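Local atomic coordinates of Spermidine/putrescine ABC transporter, periplasmic binding protein (Treponema pallidum, PDB entry 2V84), a protein that probably serves as the polyamine-binding receptor of an ABC transporter, capturing ligands such as spermidine and putrescine. Residues A[212-217]-A[230-235]. Sequence-based numbering, arbitrary orientation.
Sequences YAKSFA and AFFAET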
ATOM      1  N   TYR A 212       1.301 -10.412 -11.836  1.00 29.99           N
ATOM      2  CA  TYR A 212       1.802  -9.386 -12.770  1.00 29.95           C
ATOM      3  C   TYR A 212       3.317  -9.273 -12.760  1.00 30.19           C
ATOM      4  O   TYR A 212       3.924  -9.001 -13.795  1.00 30.10           O
ATOM      5  CB  TYR A 212       1.165  -8.009 -12.479  1.00 29.56           C
ATOM      6  CG  TYR A 212       1.526  -7.407 -11.128  1.00 28.89           C
ATOM      7  CD1 TYR A 212       2.741  -6.728 -10.937  1.00 26.38           C
ATOM      8  CD2 TYR A 212       0.649  -7.486 -10.051  1.00 30.17           C
ATOM      9  CE1 TYR A 212       3.084  -6.173  -9.684  1.00 26.32           C
ATOM     10  CE2 TYR A 212       0.974  -6.921  -8.801  1.00 29.25           C
ATOM     11  CZ  TYR A 212       2.200  -6.274  -8.635  1.00 29.39           C
ATOM     12  OH  TYR A 212       2.527  -5.724  -7.405  1.00 28.60           O
ATOM     13  N   ALA A 213       3.926  -9.483 -11.592  1.00 30.64           N
ATOM     14  CA  ALA A 213       5.381  -9.352 -11.456  1.00 30.42           C
ATOM     15  C   ALA A 213       6.107 -10.504 -12.145  1.00 30.42           C
ATOM     16  O   ALA A 213       7.151 -10.293 -12.777  1.00 30.12           O
ATOM     17  CB  ALA A 213       5.787  -9.258  -9.988  1.00 30.42           C
ATOM     18  N   LYS A 214       5.543 -11.707 -12.035  1.00 30.06           N
ATOM     19  CA  LYS A 214       6.079 -12.876 -12.740  1.00 30.46           C
ATOM     20  C   LYS A 214       5.880 -12.762 -14.239  1.00 29.45           C
ATOM     21  O   LYS A 214       6.792 -13.067 -15.022  1.00 28.15           O
ATOM     22  CB  LYS A 214       5.459 -14.179 -12.221  1.00 30.74           C
ATOM     23  CG  LYS A 214       6.304 -15.371 -12.538  1.00 33.88           C
ATOM     24  CD  LYS A 214       5.860 -16.620 -11.777  1.00 38.27           C
ATOM     25  CE  LYS A 214       5.159 -17.591 -12.718  1.00 39.78           C
ATOM     26  NZ  LYS A 214       5.678 -18.977 -12.582  1.00 41.66           N
ATOM     27  N   SER A 215       4.686 -12.318 -14.630  1.00 28.59           N
ATOM     28  CA  SER A 215       4.359 -12.135 -16.045  1.00 28.15           C
ATOM     29  C   SER A 215       5.170 -10.998 -16.641  1.00 27.75           C
ATOM     30  O   SER A 215       5.535 -11.029 -17.828  1.00 26.59           O
ATOM     31  CB  SER A 215       2.861 -11.881 -16.222  1.00 28.64           C
ATOM     32  OG  SER A 215       2.105 -13.002 -15.783  1.00 28.72           O
ATOM     33  N   PHE A 216       5.471  -9.998 -15.821  1.00 26.64           N
ATOM     34  CA  PHE A 216       6.371  -8.946 -16.266  1.00 27.17           C
ATOM     35  C   PHE A 216       7.805  -9.481 -16.436  1.00 27.07           C
ATOM     36  O   PHE A 216       8.494  -9.147 -17.402  1.00 26.63           O
ATOM     37  CB  PHE A 216       6.298  -7.725 -15.332  1.00 26.67           C
ATOM     38  CG  PHE A 216       7.140  -6.583 -15.790  1.00 27.28           C
ATOM     39  CD1 PHE A 216       6.625  -5.621 -16.653  1.00 25.09           C
ATOM     40  CD2 PHE A 216       8.483  -6.499 -15.398  1.00 27.22           C
ATOM     41  CE1 PHE A 216       7.438  -4.579 -17.106  1.00 24.87           C
ATOM     42  CE2 PHE A 216       9.290  -5.455 -15.844  1.00 27.73           C
ATOM     43  CZ  PHE A 216       8.766  -4.502 -16.697  1.00 24.67           C
ATOM     44  N   ALA A 217       8.240 -10.340 -15.509  1.00 27.79           N
ATOM     45  CA  ALA A 217       9.584 -10.936 -15.582  1.00 28.02           C
ATOM     46  C   ALA A 217       9.797 -11.818 -16.805  1.00 28.56           C
ATOM     47  O   ALA A 217      10.902 -11.833 -17.370  1.00 28.93           O
ATOM     48  CB  ALA A 217       9.919 -11.705 -14.287  1.00 27.82           C
ATOM     49  N   ALA A 230       7.580  -5.757  -5.818  1.00 29.78           N
ATOM     50  CA  ALA A 230       7.244  -7.012  -6.511  1.00 29.46           C
ATOM     51  C   ALA A 230       7.960  -7.164  -7.856  1.00 29.41           C
ATOM     52  O   ALA A 230       8.530  -8.209  -8.150  1.00 29.61           O
ATOM     53  CB  ALA A 230       5.735  -7.139  -6.690  1.00 29.73           C
ATOM     54  N   PHE A 231       7.938  -6.123  -8.685  1.00 28.91           N
ATOM     55  CA  PHE A 231       8.628  -6.173  -9.984  1.00 28.32           C
ATOM     56  C   PHE A 231      10.101  -6.490  -9.784  1.00 28.82           C
ATOM     57  O   PHE A 231      10.684  -7.318 -10.490  1.00 29.16           O
ATOM     58  CB  PHE A 231       8.481  -4.819 -10.698  1.00 28.32           C
ATOM     59  CG  PHE A 231       7.087  -4.536 -11.192  1.00 26.35           C
ATOM     60  CD1 PHE A 231       6.555  -5.280 -12.246  1.00 26.02           C
ATOM     61  CD2 PHE A 231       6.327  -3.512 -10.645  1.00 24.76           C
ATOM     62  CE1 PHE A 231       5.268  -5.028 -12.729  1.00 24.09           C
ATOM     63  CE2 PHE A 231       5.027  -3.243 -11.126  1.00 25.46           C
ATOM     64  CZ  PHE A 231       4.497  -4.021 -12.171  1.00 26.27           C
ATOM     65  N   PHE A 232      10.716  -5.831  -8.811  1.00 28.97           N
ATOM     66  CA  PHE A 232      12.159  -5.961  -8.661  1.00 30.11           C
ATOM     67  C   PHE A 232      12.563  -7.238  -7.933  1.00 30.30           C
ATOM     68  O   PHE A 232      13.615  -7.788  -8.213  1.00 30.89           O
ATOM     69  CB  PHE A 232      12.740  -4.700  -8.022  1.00 29.78           C
ATOM     70  CG  PHE A 232      12.741  -3.505  -8.947  1.00 29.86           C
ATOM     71  CD1 PHE A 232      13.732  -3.365  -9.920  1.00 30.98           C
ATOM     72  CD2 PHE A 232      11.755  -2.526  -8.842  1.00 30.21           C
ATOM     73  CE1 PHE A 232      13.743  -2.271 -10.785  1.00 31.10           C
ATOM     74  CE2 PHE A 232      11.744  -1.421  -9.709  1.00 31.12           C
ATOM     75  CZ  PHE A 232      12.756  -1.290 -10.670  1.00 29.48           C
ATOM     76  N   ALA A 233      11.727  -7.723  -7.017  1.00 31.42           N
ATOM     77  CA  ALA A 233      11.997  -9.008  -6.347  1.00 32.61           C
ATOM     78  C   ALA A 233      11.930 -10.152  -7.340  1.00 33.50           C
ATOM     79  O   ALA A 233      12.702 -11.128  -7.261  1.00 33.96           O
ATOM     80  CB  ALA A 233      10.999  -9.228  -5.212  1.00 32.79           C
ATOM     81  N   GLU A 234      11.040 -10.009  -8.314  1.00 34.56           N
ATOM     82  CA  GLU A 234      10.707 -11.087  -9.235  1.00 35.46           C
ATOM     83  C   GLU A 234      11.543 -11.120 -10.515  1.00 35.79           C
ATOM     84  O   GLU A 234      11.507 -12.105 -11.263  1.00 36.03           O
ATOM     85  CB  GLU A 234       9.235 -10.974  -9.591  1.00 35.88           C
ATOM     86  CG  GLU A 234       8.666 -12.189 -10.255  1.00 38.01           C
ATOM     87  CD  GLU A 234       8.029 -13.126  -9.274  1.00 41.12           C
ATOM     88  OE1 GLU A 234       7.413 -12.638  -8.291  1.00 42.60           O
ATOM     89  OE2 GLU A 234       8.137 -14.348  -9.503  1.00 41.75           O
ATOM     90  N   THR A 235      12.284 -10.051 -10.784  1.00 36.06           N
ATOM     91  CA  THR A 235      13.121  -9.987 -11.987  1.00 35.88           C
ATOM     92  C   THR A 235      14.577 -10.068 -11.560  1.00 35.81           C
ATOM     93  O   THR A 235      14.968  -9.376 -10.626  1.00 35.47           O
ATOM     94  CB  THR A 235      12.863  -8.674 -12.790  1.00 35.98           C
ATOM     95  OG1 THR A 235      11.534  -8.685 -13.320  1.00 36.88           O
ATOM     96  CG2 THR A 235      13.825  -8.545 -13.958  1.00 36.64           C
TER
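Phe231 sends its ring in between Tyr212 and Phe216, and the three rings form an aromatic cluster on the buried side of the contact between 212-217 and 230-235. Tyr212 reaches over one face of Phe231, with CE1 3.6 Å above the plane and displaced toward the rim; because the two planes are well inclined, the pair is neither a stack nor a T. Phe216 and Phe231 do form a T-shaped pair, in which the edge of Phe231 is directed at the face of Phe216, planes at 75°. Phe216 keeps CG opposite its backbone N (chi1 -176°), which puts the ring against Phe231 and on Ala135 and Ile243. Tyr212 OH lies 3.6 Å from Ala230 CB and is hydrogen-bonded to the backbone N of Phe227, which anchors the outer end of its ring.

Small residues let the backbones close in. Ala213 CB rests 3.5 Å from Ala230 O, and the local helix axes cross at -52°. Strand 223-226, which lies between the two helices in sequence, belongs to the mixed sheet of one lobe of a periplasmic solute-binding fold; the side chain of Tyr212 is about 9 Å from that of Asp165, a predicted spermidine-binding residue.

On the exposed rim no rings interlock; alkyl groups meet backbone carbonyls and a carboxylate at ordinary van der Waals distance. Glu234, bent at its second torsion, lays CG against Ala213 O and the backbone of Lys214, while its OE2 runs beside the lysine's methylenes. Lys214 NZ remains 6.1 Å from Glu234 OE2, too far for a salt bridge, so any attraction between these exposed charges is probably weak. Ala217 CB, 3.4 Å from Glu234 O, leads back to the buried side, where it also meets Thr235 OG1, a hydroxyl at the edge of the Phe216 ring that donates a weak hydrogen bond to Phe231 O.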